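Local coordinates for protein tryptophan synthase alpha chain (Aquifex aeolicus, PDB 2EKC) that probably cleaves indole-3-glycerol phosphate to indole and glyceraldehyde 3-phosphate, as the alpha subunit of tryptophan synthase in the last step of tryptophan biosynthesis, at residues Glu112-Cys115 with Arg116-Glu120; Gly75-Phe78 with Glu79-Leu82; Ser85-Leu88 with Arg89-Pro93; Lys38-Lys42 with Asn43-Ile47; Glu135-Glu138 with Leu139-Val142. All blocks are in the same frame, centred on the assembly; numbering follows the deposited sequence. Where two conformers were deposited one is given.

Interaction 1: residues Glu112-Cys115 with Arg116-Glu120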
loop_
_atom_site.group_PDB
_atom_site.type_symbol
_atom_site.label_atom_id
_atom_site.label_comp_id
_atom_site.label_asym_id
_atom_site.label_seq_id
_atom_site.Cartn_x
_atom_site.Cartn_y
_atom_site.Cartn_z
ATOM N N GLU A 112 2.551 9.234 -19.083
ATOM C CA GLU A 112 1.739 8.361 -19.932
ATOM C C GLU A 112 2.304 6.946 -19.953
ATOM O O GLU A 112 1.594 5.981 -19.671
ATOM C CB GLU A 112 1.684 8.893 -21.366
ATOM C CG GLU A 112 0.931 10.209 -21.551
ATOM C CD GLU A 112 -0.581 10.044 -21.525
ATOM O OE1 GLU A 112 -1.086 9.026 -22.047
ATOM O OE2 GLU A 112 -1.269 10.948 -21.001
ATOM N N LYS A 113 3.584 6.823 -20.289
ATOM C CA LYS A 113 4.224 5.513 -20.354
ATOM C C LYS A 113 4.166 4.769 -19.023
ATOM O O LYS A 113 3.832 3.585 -18.981
ATOM C CB LYS A 113 5.683 5.647 -20.791
ATOM C CG LYS A 113 6.421 4.321 -20.812
ATOM C CD LYS A 113 7.885 4.460 -21.194
ATOM C CE LYS A 113 8.062 4.879 -22.634
ATOM N NZ LYS A 113 9.499 4.779 -23.037
ATOM N N PHE A 114 4.497 5.467 -17.943
ATOM C CA PHE A 114 4.492 4.870 -16.608
ATOM C C PHE A 114 3.127 4.264 -16.298
ATOM O O PHE A 114 3.025 3.109 -15.871
ATOM C CB PHE A 114 4.848 5.933 -15.561
ATOM C CG PHE A 114 5.179 5.370 -14.207
ATOM C CD1 PHE A 114 4.173 5.064 -13.295
ATOM C CD2 PHE A 114 6.502 5.150 -13.842
ATOM C CE1 PHE A 114 4.483 4.549 -12.035
ATOM C CE2 PHE A 114 6.822 4.634 -12.585
ATOM C CZ PHE A 114 5.811 4.334 -11.680
ATOM N N CYS A 115 2.076 5.041 -16.525
ATOM C CA CYS A 115 0.728 4.567 -16.264
ATOM C C CYS A 115 0.330 3.445 -17.218
ATOM O O CYS A 115 -0.274 2.461 -16.796
ATOM C CB CYS A 115 -0.265 5.729 -16.350
ATOM S SG CYS A 115 -0.117 6.911 -14.969
ATOM N N ARG A 116 0.681 3.591 -18.495
ATOM C CA ARG A 116 0.367 2.576 -19.507
ATOM C C ARG A 116 0.948 1.228 -19.083
ATOM O O ARG A 116 0.244 0.223 -19.031
ATOM C CB ARG A 116 0.959 2.971 -20.872
ATOM C CG ARG A 116 0.614 2.045 -22.033
ATOM C CD ARG A 116 1.482 2.372 -23.253
ATOM N NE ARG A 116 2.793 1.725 -23.186
ATOM C CZ ARG A 116 3.905 2.206 -23.739
ATOM N NH1 ARG A 116 3.881 3.353 -24.402
ATOM N NH2 ARG A 116 5.043 1.534 -23.634
ATOM N N LEU A 117 2.243 1.212 -18.790
ATOM C CA LEU A 117 2.912 -0.014 -18.375
ATOM C C LEU A 117 2.340 -0.610 -17.092
ATOM O O LEU A 117 2.131 -1.822 -17.005
ATOM C CB LEU A 117 4.413 0.240 -18.208
ATOM C CG LEU A 117 5.138 0.531 -19.527
ATOM C CD1 LEU A 117 6.562 0.975 -19.258
ATOM C CD2 LEU A 117 5.111 -0.714 -20.403
ATOM N N SER A 118 2.098 0.236 -16.095
ATOM C CA SER A 118 1.549 -0.232 -14.819
ATOM C C SER A 118 0.220 -0.959 -15.022
ATOM O O SER A 118 0.004 -2.048 -14.489
ATOM C CB SER A 118 1.336 0.948 -13.858
ATOM O OG SER A 118 2.574 1.512 -13.447
ATOM N N ARG A 119 -0.671 -0.351 -15.796
ATOM C CA ARG A 119 -1.974 -0.953 -16.046
ATOM C C ARG A 119 -1.854 -2.287 -16.784
ATOM O O ARG A 119 -2.552 -3.245 -16.460
ATOM C CB ARG A 119 -2.846 0.009 -16.857
ATOM C CG ARG A 119 -4.303 -0.405 -16.961
ATOM C CD ARG A 119 -4.905 -0.576 -15.574
ATOM N NE ARG A 119 -6.354 -0.756 -15.602
ATOM C CZ ARG A 119 -7.081 -1.101 -14.542
ATOM N NH1 ARG A 119 -6.492 -1.309 -13.369
ATOM N NH2 ARG A 119 -8.396 -1.230 -14.650
ATOM N N GLU A 120 -0.966 -2.350 -17.770
ATOM C CA GLU A 120 -0.791 -3.571 -18.544
ATOM C C GLU A 120 -0.250 -4.739 -17.721
ATOM O O GLU A 120 -0.500 -5.897 -18.053
ATOM C CB GLU A 120 0.139 -3.317 -19.733
ATOM C CG GLU A 120 -0.298 -2.163 -20.627
ATOM C CD GLU A 120 0.479 -2.102 -21.933
ATOM O OE1 GLU A 120 1.670 -2.483 -21.940
ATOM O OE2 GLU A 120 -0.099 -1.661 -22.950
#
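S118 folds its hydroxyl back onto F114, one turn earlier in the helix. Its CB lies 3.4 Å from F114 O, and with OG anti to the carbonyl carbon (chi1 -68°) the side chain bends back along the helix. OG then donates to F114 O at 2.9 Å, from 35° above the carbonyl plane, while S118 N reaches the same oxygen at 3.0 Å from the opposite face. F114 O is thus gripped twice, and the serine hydroxyl is satisfied without leaving its own helix. S118 OG also comes within 3.9 Å of F114 CE1, meeting the ring obliquely. This is helix 111-120 on the outside of the TIM barrel, and its buried side rests on helix 78-91 and strand 125-127: S118 touches F78 and F126, and the F114 ring stacks on that of F78. Without the hydroxyl, as with an alanine here, F114 O would probably lose its second donor and a small gap would open near the F114 ring. K113 and L117 lie side by side, pointing the same way, K113 CG 3.7 Å from L117 CD1; L117 also touches L82 of helix 78-91.

Interaction 2: residues Gly75-Phe78 with Glu79-Leu82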
loop_
_atom_site.group_PDB
_atom_site.type_symbol
_atom_site.label_atom_id
_atom_site.label_comp_id
_atom_site.label_asym_id
_atom_site.label_seq_id
_atom_site.Cartn_x
_atom_site.Cartn_y
_atom_site.Cartn_z
ATOM N N GLY A 75 20.223 -4.325 -8.591
ATOM C CA GLY A 75 19.873 -3.955 -9.956
ATOM C C GLY A 75 18.397 -3.984 -10.312
ATOM O O GLY A 75 18.040 -4.098 -11.487
ATOM N N ILE A 76 17.530 -3.885 -9.310
ATOM C CA ILE A 76 16.096 -3.907 -9.554
ATOM C C ILE A 76 15.646 -2.654 -10.300
ATOM O O ILE A 76 15.932 -1.531 -9.880
ATOM C CB ILE A 76 15.317 -4.024 -8.233
ATOM C CG1 ILE A 76 15.681 -5.340 -7.538
ATOM C CG2 ILE A 76 13.818 -3.942 -8.503
ATOM C CD1 ILE A 76 15.342 -6.593 -8.344
ATOM N N ARG A 77 14.937 -2.869 -11.405
ATOM C CA ARG A 77 14.435 -1.795 -12.261
ATOM C C ARG A 77 12.916 -1.774 -12.233
ATOM O O ARG A 77 12.284 -2.696 -11.725
ATOM C CB ARG A 77 14.845 -2.036 -13.714
ATOM C CG ARG A 77 16.307 -2.354 -13.958
ATOM C CD ARG A 77 16.449 -3.012 -15.328
ATOM N NE ARG A 77 15.763 -4.304 -15.364
ATOM C CZ ARG A 77 15.463 -4.971 -16.477
ATOM N NH1 ARG A 77 15.778 -4.474 -17.665
ATOM N NH2 ARG A 77 14.853 -6.149 -16.400
ATOM N N PHE A 78 12.337 -0.727 -12.812
ATOM C CA PHE A 78 10.889 -0.611 -12.896
ATOM C C PHE A 78 10.372 -1.834 -13.659
ATOM O O PHE A 78 9.321 -2.382 -13.334
ATOM C CB PHE A 78 10.515 0.680 -13.631
ATOM C CG PHE A 78 9.031 0.893 -13.787
ATOM C CD1 PHE A 78 8.173 0.755 -12.701
ATOM C CD2 PHE A 78 8.500 1.269 -15.019
ATOM C CE1 PHE A 78 6.806 0.990 -12.835
ATOM C CE2 PHE A 78 7.134 1.507 -15.166
ATOM C CZ PHE A 78 6.285 1.368 -14.072
ATOM N N GLU A 79 11.124 -2.268 -14.670
ATOM C CA GLU A 79 10.728 -3.434 -15.456
ATOM C C GLU A 79 10.625 -4.693 -14.599
ATOM O O GLU A 79 9.759 -5.540 -14.834
ATOM C CB GLU A 79 11.721 -3.686 -16.596
ATOM C CG GLU A 79 11.636 -2.681 -17.743
ATOM C CD GLU A 79 12.398 -1.398 -17.472
ATOM O OE1 GLU A 79 12.979 -1.267 -16.377
ATOM O OE2 GLU A 79 12.426 -0.522 -18.362
ATOM N N ASP A 80 11.511 -4.826 -13.616
ATOM C CA ASP A 80 11.493 -6.002 -12.744
ATOM C C ASP A 80 10.292 -5.925 -11.809
ATOM O O ASP A 80 9.675 -6.940 -11.482
ATOM C CB ASP A 80 12.784 -6.087 -11.923
ATOM C CG ASP A 80 14.028 -6.178 -12.796
ATOM O OD1 ASP A 80 14.141 -7.139 -13.585
ATOM O OD2 ASP A 80 14.891 -5.282 -12.692
ATOM N N VAL A 81 9.966 -4.710 -11.382
ATOM C CA VAL A 81 8.829 -4.504 -10.500
ATOM C C VAL A 81 7.539 -4.938 -11.178
ATOM O O VAL A 81 6.716 -5.624 -10.573
ATOM C CB VAL A 81 8.691 -3.020 -10.089
ATOM C CG1 VAL A 81 7.385 -2.815 -9.322
ATOM C CG2 VAL A 81 9.881 -2.608 -9.218
ATOM N N LEU A 82 7.359 -4.538 -12.436
ATOM C CA LEU A 82 6.146 -4.895 -13.160
ATOM C C LEU A 82 6.100 -6.375 -13.539
ATOM O O LEU A 82 5.020 -6.948 -13.662
ATOM C CB LEU A 82 5.986 -4.017 -14.406
ATOM C CG LEU A 82 5.769 -2.522 -14.123
ATOM C CD1 LEU A 82 5.454 -1.803 -15.421
ATOM C CD2 LEU A 82 4.623 -2.336 -13.129
#
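D80 OD2 takes two N-H groups of R77, the backbone N at 2.7 Å and NE at 3.0 Å. R77 is the N-cap of helix 78-91, one of the outer helices of the TIM barrel, and D80 is the third residue after it, so the carboxylate folds back over the start of the helix and ties down the N-cap amide. The backbone N uses the anti lone pair of OD2. The guanidinium comes side-on, its NE going to OD2 and its NH2 to D80 OD1 at 3.1 Å, a two-pronged salt bridge. Both oxygens lie almost in the guanidinium plane, yet both are met from above the carboxylate plane, the two planes being 47° apart. A bend at chi3 (-65°) turns the arginine back to make this grip, and E79 CB lies over one face of the guanidinium. Just before, G75 ends the preceding helix in a Schellman motif. On the buried side I76 CG2 touches V81 CG2, and F78 touches L99 of strand 97-100. F78 CG stands anti to its own backbone N (chi1 179°), carrying the ring over L82, whose CD1 makes a CH-pi contact 4.0 Å from the ring centroid.

Interaction 3: residues Ser85-Leu88 with Arg89-Pro93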
loop_
_atom_site.group_PDB
_atom_site.type_symbol
_atom_site.label_atom_id
_atom_site.label_comp_id
_atom_site.label_asym_id
_atom_site.label_seq_id
_atom_site.Cartn_x
_atom_site.Cartn_y
_atom_site.Cartn_z
ATOM N N SER A 85 4.715 -8.011 -10.583
ATOM C CA SER A 85 3.280 -7.736 -10.494
ATOM C C SER A 85 2.536 -8.669 -11.454
ATOM O O SER A 85 1.554 -9.310 -11.079
ATOM C CB SER A 85 2.984 -6.278 -10.871
ATOM O OG SER A 85 1.584 -6.056 -11.015
ATOM N N GLU A 86 3.006 -8.742 -12.693
ATOM C CA GLU A 86 2.365 -9.600 -13.684
ATOM C C GLU A 86 2.370 -11.062 -13.221
ATOM O O GLU A 86 1.374 -11.771 -13.355
ATOM C CB GLU A 86 3.076 -9.470 -15.034
ATOM C CG GLU A 86 2.513 -10.383 -16.119
ATOM C CD GLU A 86 3.259 -10.259 -17.436
ATOM O OE1 GLU A 86 3.101 -9.224 -18.120
ATOM O OE2 GLU A 86 4.012 -11.196 -17.783
ATOM N N THR A 87 3.494 -11.506 -12.670
ATOM C CA THR A 87 3.609 -12.875 -12.189
ATOM C C THR A 87 2.602 -13.177 -11.078
ATOM O O THR A 87 1.942 -14.217 -11.094
ATOM C CB THR A 87 5.032 -13.156 -11.677
ATOM O OG1 THR A 87 5.954 -13.055 -12.771
ATOM C CG2 THR A 87 5.122 -14.551 -11.079
ATOM N N LEU A 88 2.479 -12.264 -10.121
ATOM C CA LEU A 88 1.554 -12.454 -9.006
ATOM C C LEU A 88 0.097 -12.321 -9.448
ATOM O O LEU A 88 -0.781 -13.011 -8.932
ATOM C CB LEU A 88 1.848 -11.441 -7.894
ATOM C CG LEU A 88 3.195 -11.567 -7.171
ATOM C CD1 LEU A 88 3.313 -10.473 -6.143
ATOM C CD2 LEU A 88 3.301 -12.941 -6.503
ATOM N N ARG A 89 -0.151 -11.427 -10.399
ATOM C CA ARG A 89 -1.495 -11.203 -10.904
ATOM C C ARG A 89 -2.116 -12.485 -11.458
ATOM O O ARG A 89 -3.316 -12.713 -11.310
ATOM C CB ARG A 89 -1.478 -10.123 -11.992
ATOM C CG ARG A 89 -2.828 -9.907 -12.673
ATOM C CD ARG A 89 -3.918 -9.656 -11.642
ATOM N NE ARG A 89 -3.778 -8.357 -10.993
ATOM C CZ ARG A 89 -4.087 -8.122 -9.722
ATOM N NH1 ARG A 89 -4.548 -9.102 -8.952
ATOM N NH2 ARG A 89 -3.949 -6.900 -9.222
ATOM N N LYS A 90 -1.299 -13.324 -12.084
ATOM C CA LYS A 90 -1.800 -14.567 -12.655
ATOM C C LYS A 90 -2.261 -15.548 -11.581
ATOM O O LYS A 90 -3.204 -16.307 -11.791
ATOM C CB LYS A 90 -0.726 -15.228 -13.527
ATOM C CG LYS A 90 -0.156 -14.318 -14.607
ATOM C CD LYS A 90 0.452 -15.109 -15.771
ATOM C CE LYS A 90 1.550 -16.062 -15.320
ATOM N NZ LYS A 90 2.744 -15.357 -14.786
ATOM N N GLU A 91 -1.608 -15.514 -10.424
ATOM C CA GLU A 91 -1.944 -16.418 -9.329
ATOM C C GLU A 91 -3.012 -15.880 -8.384
ATOM O O GLU A 91 -3.720 -16.651 -7.744
ATOM C CB GLU A 91 -0.684 -16.745 -8.530
ATOM C CG GLU A 91 0.466 -17.222 -9.387
ATOM C CD GLU A 91 1.746 -17.378 -8.598
ATOM O OE1 GLU A 91 1.784 -18.231 -7.688
ATOM O OE2 GLU A 91 2.713 -16.640 -8.887
ATOM N N PHE A 92 -3.122 -14.559 -8.292
ATOM C CA PHE A 92 -4.101 -13.929 -7.409
ATOM C C PHE A 92 -4.875 -12.888 -8.211
ATOM O O PHE A 92 -4.652 -11.687 -8.077
ATOM C CB PHE A 92 -3.374 -13.284 -6.228
ATOM C CG PHE A 92 -2.563 -14.260 -5.426
ATOM C CD1 PHE A 92 -3.136 -14.960 -4.372
ATOM C CD2 PHE A 92 -1.238 -14.518 -5.756
ATOM C CE1 PHE A 92 -2.404 -15.906 -3.660
ATOM C CE2 PHE A 92 -0.497 -15.463 -5.049
ATOM C CZ PHE A 92 -1.081 -16.157 -4.000
ATOM N N PRO A 93 -5.809 -13.350 -9.056
ATOM C CA PRO A 93 -6.652 -12.529 -9.928
ATOM C C PRO A 93 -7.413 -11.352 -9.333
ATOM O O PRO A 93 -7.524 -10.309 -9.971
ATOM C CB PRO A 93 -7.610 -13.550 -10.544
ATOM C CG PRO A 93 -6.815 -14.804 -10.553
ATOM C CD PRO A 93 -6.167 -14.773 -9.191
HETATM O O HOH W 1 2.404 -16.767 -11.909
HETATM O O HOH W 2 4.842 -14.193 -15.886
#
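This is a local contact over the last turn of helix 78-91, where two of the four backbone bonds are weak and the chain leaves the helix, and where T87, L88, K90, E91 and F92 meet across one turn. R89 N bonds to S85 O at 2.8 Å, whereas K90 N reaches E86 O only weakly. L88 O then receives F92 N at 2.9 Å and, weakly, E91 N. The F92 ring stands with its edge to this carbonyl, CD2 3.5 Å from L88 O. K90 doubles back along the helix: its CG lies 3.2 Å from E86 O, and bends at chi3 (-57°) and chi4 (-66°) bring NZ over T87. Two waters take up the ammonium there. One accepts from NZ and donates to T87 O, at 2.7 Å; the other accepts from NZ at 2.6 Å and gives a weak bond to T87 OG1, whose own partner is E83 O in the preceding turn. In the TIM barrel this helix packs against strands 47-51 and 97-100, with L88 turned inward onto L48 and F97 and also touching helix 30-42. R89 makes a cation-pi contact with F97, and its guanidinium bonds to I95 O and G122 O and forms a salt bridge with D124. E91 runs alongside T87, its chain extended beyond CG and pointing the same way, with OE2 3.9 Å from T87 CG2; OE2 also has a long, weak ion pair with K38 of helix 30-42. The E86 carboxylate forms a salt bridge with K121.

Interaction 4: residues Lys38-Lys42 with Asn43-Ile47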
loop_
_atom_site.group_PDB
_atom_site.type_symbol
_atom_site.label_atom_id
_atom_site.label_comp_id
_atom_site.label_asym_id
_atom_site.label_seq_id
_atom_site.Cartn_x
_atom_site.Cartn_y
_atom_site.Cartn_z
ATOM N N LYS A 38 4.451 -14.093 -2.346
ATOM C CA LYS A 38 3.541 -15.223 -2.459
ATOM C C LYS A 38 3.057 -15.686 -1.084
ATOM O O LYS A 38 1.886 -16.024 -0.908
ATOM C CB LYS A 38 4.231 -16.375 -3.193
ATOM C CG LYS A 38 4.471 -16.092 -4.670
ATOM C CD LYS A 38 5.204 -17.237 -5.345
ATOM C CE LYS A 38 5.266 -17.038 -6.852
ATOM N NZ LYS A 38 6.037 -18.123 -7.521
ATOM N N GLU A 39 3.959 -15.672 -0.110
ATOM C CA GLU A 39 3.633 -16.103 1.240
ATOM C C GLU A 39 2.587 -15.210 1.904
ATOM O O GLU A 39 1.629 -15.713 2.497
ATOM C CB GLU A 39 4.899 -16.137 2.095
ATOM C CG GLU A 39 4.725 -16.784 3.460
ATOM C CD GLU A 39 4.374 -18.261 3.359
ATOM O OE1 GLU A 39 4.800 -18.901 2.378
ATOM O OE2 GLU A 39 3.689 -18.783 4.265
ATOM N N VAL A 40 2.753 -13.892 1.807
ATOM C CA VAL A 40 1.788 -12.995 2.440
ATOM C C VAL A 40 0.429 -13.065 1.751
ATOM O O VAL A 40 -0.608 -12.877 2.388
ATOM C CB VAL A 40 2.291 -11.513 2.495
ATOM C CG1 VAL A 40 3.677 -11.463 3.131
ATOM C CG2 VAL A 40 2.292 -10.881 1.109
ATOM N N LEU A 41 0.426 -13.359 0.457
ATOM C CA LEU A 41 -0.830 -13.470 -0.277
ATOM C C LEU A 41 -1.557 -14.750 0.126
ATOM O O LEU A 41 -2.774 -14.751 0.318
ATOM C CB LEU A 41 -0.568 -13.473 -1.785
ATOM C CG LEU A 41 -0.078 -12.138 -2.360
ATOM C CD1 LEU A 41 0.418 -12.339 -3.774
ATOM C CD2 LEU A 41 -1.203 -11.113 -2.314
ATOM N N LYS A 42 -0.801 -15.835 0.264
ATOM C CA LYS A 42 -1.368 -17.126 0.638
ATOM C C LYS A 42 -1.919 -17.123 2.060
ATOM O O LYS A 42 -2.826 -17.894 2.386
ATOM C CB LYS A 42 -0.303 -18.221 0.507
ATOM C CG LYS A 42 -0.766 -19.613 0.922
ATOM C CD LYS A 42 0.361 -20.636 0.808
ATOM C CE LYS A 42 -0.071 -22.013 1.307
ATOM N NZ LYS A 42 -0.524 -21.979 2.727
ATOM N N ASN A 43 -1.385 -16.247 2.904
ATOM C CA ASN A 43 -1.819 -16.202 4.289
ATOM C C ASN A 43 -2.869 -15.161 4.696
ATOM O O ASN A 43 -3.063 -14.906 5.883
ATOM C CB ASN A 43 -0.586 -16.107 5.190
ATOM C CG ASN A 43 0.085 -17.463 5.391
ATOM O OD1 ASN A 43 -0.354 -18.264 6.213
ATOM N ND2 ASN A 43 1.136 -17.728 4.625
ATOM N N GLY A 44 -3.550 -14.556 3.729
ATOM C CA GLY A 44 -4.594 -13.617 4.103
ATOM C C GLY A 44 -4.496 -12.154 3.729
ATOM O O GLY A 44 -5.374 -11.376 4.106
ATOM N N THR A 45 -3.449 -11.761 3.012
ATOM C CA THR A 45 -3.307 -10.364 2.608
ATOM C C THR A 45 -4.462 -10.004 1.665
ATOM O O THR A 45 -4.738 -10.721 0.705
ATOM C CB THR A 45 -1.945 -10.133 1.903
ATOM O OG1 THR A 45 -0.889 -10.228 2.870
ATOM C CG2 THR A 45 -1.899 -8.769 1.241
ATOM N N ASP A 46 -5.138 -8.894 1.949
ATOM C CA ASP A 46 -6.271 -8.450 1.134
ATOM C C ASP A 46 -5.884 -7.460 0.047
ATOM O O ASP A 46 -6.483 -7.440 -1.029
ATOM C CB ASP A 46 -7.328 -7.821 2.033
ATOM C CG ASP A 46 -7.859 -8.799 3.057
ATOM O OD1 ASP A 46 -8.492 -9.787 2.635
ATOM O OD2 ASP A 46 -7.632 -8.590 4.271
ATOM N N ILE A 47 -4.893 -6.630 0.342
ATOM C CA ILE A 47 -4.419 -5.624 -0.602
ATOM C C ILE A 47 -2.904 -5.615 -0.522
ATOM O O ILE A 47 -2.331 -5.556 0.568
ATOM C CB ILE A 47 -4.951 -4.221 -0.240
ATOM C CG1 ILE A 47 -6.475 -4.195 -0.368
ATOM C CG2 ILE A 47 -4.313 -3.165 -1.154
ATOM C CD1 ILE A 47 -7.105 -2.908 0.133
HETATM O O HOH W 3 -4.891 -13.258 0.010
#
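N43 and E39 cross obliquely at the end of helix 30-42, their amide and carboxylate planes 41° apart. N43 ND2 bonds both the backbone O and the side-chain OE2 of E39: it donates to E39 O at 3.0 Å, nearly straight at 165° and in the plane of its own amide, and more weakly to E39 OE2 at 2.8 Å. The glutamate bends at chi2 (64°), which brings its carboxylate back toward the asparagine. N43 N also reaches E39 O, weakly, so backbone and side chain of N43 share one carbonyl. Replaced by an alanine, the side chain would no longer hold E39 OE2, and E39 O would probably keep just the weak bond from the backbone N of this residue. N43 is the first residue to leave helical angles, and G44 follows with a positive phi, turning the chain from helix 30-42 into strand 47-51 of the TIM barrel. T45 then faces back to the helix, toward V40. Its N bonds to V40 O at 3.1 Å, while its OG1 donates to the same oxygen at 2.7 Å from well above the carbonyl plane and also bonds to S21 OG of strand 18-24. T45 CG2 lies 4.3 Å from L41 CD2. A water joins L41 O to T45 O, 2.6 Å from each.

Interaction 5: residues Glu135-Glu138 with Leu139-Val142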
loop_
_atom_site.group_PDB
_atom_site.type_symbol
_atom_site.label_atom_id
_atom_site.label_comp_id
_atom_site.label_asym_id
_atom_site.label_seq_id
_atom_site.Cartn_x
_atom_site.Cartn_y
_atom_site.Cartn_z
ATOM N N GLU A 135 2.239 18.925 -8.865
ATOM C CA GLU A 135 2.278 17.902 -9.913
ATOM C C GLU A 135 1.056 16.988 -9.815
ATOM O O GLU A 135 0.795 16.185 -10.714
ATOM C CB GLU A 135 3.534 17.030 -9.769
ATOM C CG GLU A 135 4.861 17.765 -9.813
ATOM C CD GLU A 135 5.198 18.297 -11.189
ATOM O OE1 GLU A 135 4.444 18.030 -12.146
ATOM O OE2 GLU A 135 6.231 18.984 -11.313
ATOM N N ALA A 136 0.317 17.123 -8.720
ATOM C CA ALA A 136 -0.850 16.290 -8.448
ATOM C C ALA A 136 -1.949 16.257 -9.505
ATOM O O ALA A 136 -2.374 15.179 -9.922
ATOM C CB ALA A 136 -1.451 16.676 -7.100
ATOM N N GLU A 137 -2.418 17.425 -9.936
ATOM C CA GLU A 137 -3.488 17.467 -10.923
ATOM C C GLU A 137 -3.121 16.765 -12.221
ATOM O O GLU A 137 -3.941 16.046 -12.791
ATOM C CB GLU A 137 -3.902 18.914 -11.211
ATOM C CG GLU A 137 -4.460 19.658 -10.002
ATOM C CD GLU A 137 -5.551 18.878 -9.282
ATOM O OE1 GLU A 137 -6.519 18.445 -9.948
ATOM O OE2 GLU A 137 -5.439 18.701 -8.045
ATOM N N GLU A 138 -1.893 16.958 -12.691
ATOM C CA GLU A 138 -1.478 16.319 -13.931
ATOM C C GLU A 138 -1.436 14.802 -13.771
ATOM O O GLU A 138 -1.891 14.067 -14.647
ATOM C CB GLU A 138 -0.104 16.829 -14.383
ATOM C CG GLU A 138 0.398 16.131 -15.643
ATOM C CD GLU A 138 1.750 16.632 -16.119
ATOM O OE1 GLU A 138 2.668 16.791 -15.281
ATOM O OE2 GLU A 138 1.900 16.850 -17.341
ATOM N N LEU A 139 -0.892 14.335 -12.654
ATOM C CA LEU A 139 -0.812 12.898 -12.412
ATOM C C LEU A 139 -2.197 12.284 -12.285
ATOM O O LEU A 139 -2.468 11.227 -12.846
ATOM C CB LEU A 139 -0.014 12.606 -11.138
ATOM C CG LEU A 139 0.015 11.129 -10.716
ATOM C CD1 LEU A 139 0.653 10.293 -11.806
ATOM C CD2 LEU A 139 0.788 10.978 -9.409
ATOM N N LYS A 140 -3.072 12.940 -11.532
ATOM C CA LYS A 140 -4.420 12.419 -11.346
ATOM C C LYS A 140 -5.115 12.270 -12.702
ATOM O O LYS A 140 -5.759 11.252 -12.973
ATOM C CB LYS A 140 -5.234 13.347 -10.437
ATOM C CG LYS A 140 -4.662 13.513 -9.036
ATOM C CD LYS A 140 -5.513 14.470 -8.208
ATOM C CE LYS A 140 -4.855 14.800 -6.878
ATOM N NZ LYS A 140 -5.688 15.720 -6.052
ATOM N N ALA A 141 -4.969 13.283 -13.551
ATOM C CA ALA A 141 -5.581 13.265 -14.878
ATOM C C ALA A 141 -5.124 12.063 -15.699
ATOM O O ALA A 141 -5.943 11.390 -16.320
ATOM C CB ALA A 141 -5.258 14.560 -15.624
ATOM N N VAL A 142 -3.822 11.788 -15.705
ATOM C CA VAL A 142 -3.295 10.655 -16.464
ATOM C C VAL A 142 -3.752 9.334 -15.847
ATOM O O VAL A 142 -4.125 8.399 -16.557
ATOM C CB VAL A 142 -1.749 10.668 -16.514
ATOM C CG1 VAL A 142 -1.252 9.510 -17.365
ATOM C CG2 VAL A 142 -1.255 11.988 -17.083
#
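K140 lies along its own helix toward A136 and E137, one turn earlier. CG is anti to the carbonyl carbon (chi1 -61°) and the rest of the chain is extended, so the aliphatic part passes over the A136 carbonyl: K140 CG is 3.0 Å from A136 O, and CE reaches A136 CB at 3.9 Å. The ammonium ends beside E137, where K140 NZ and E137 OE2 form a salt bridge, though a loose one at 3.6 Å. E137 meets it by bending at chi2 (-50°), which swings its carboxylate round to the lysine tip. The small A136 lets the lysine methylenes lie close to the backbone on their way to the acid. The i to i+4 helix bonds are regular: K140 N donates to A136 O at 2.8 Å, A141 N to E137 O at 3.0 Å, and L139 N and V142 N bond to E135 O and E138 O at 3.2 Å each. V142 places CG2 3.3 Å from E138 O, and its side chain touches L111, E112 and C115 of helix 111-120. The E138 side chain also touches L111. L139 is the buried side chain of the group and, together with A136, packs on L131 of the loop before the helix. Helix 133-145 thus shows a charged outer side and an apolar inner one, as the helix of a beta-alpha-beta crossover between strands 125-127 and 149-154 of the TIM barrel.

In the fold
All five contacts are turns or ends of the helices that surround the TIM barrel. Interactions 1 and 2 touch where helices 111-120 and 78-91 meet, F114 CE2 lying 3.6 Å from F78 CZ and L117 CB 3.6 Å from L82 CD1. Interaction 3 continues helix 78-91 and packs on interaction 4, with F92 CD2 3.4 Å from L41 CD1. Interaction 5 touches interaction 1 through V142 CG1, 3.7 Å from C115 SG, and its centre is about 31 Å from that of interaction 4, across the chain. The predicted proton acceptor E49 follows interaction 4 in sequence. In interaction 4 the side chain of T45 is about 8 Å from that of E49. The side chains of V81 and L88 are each about 10 Å from that of E49.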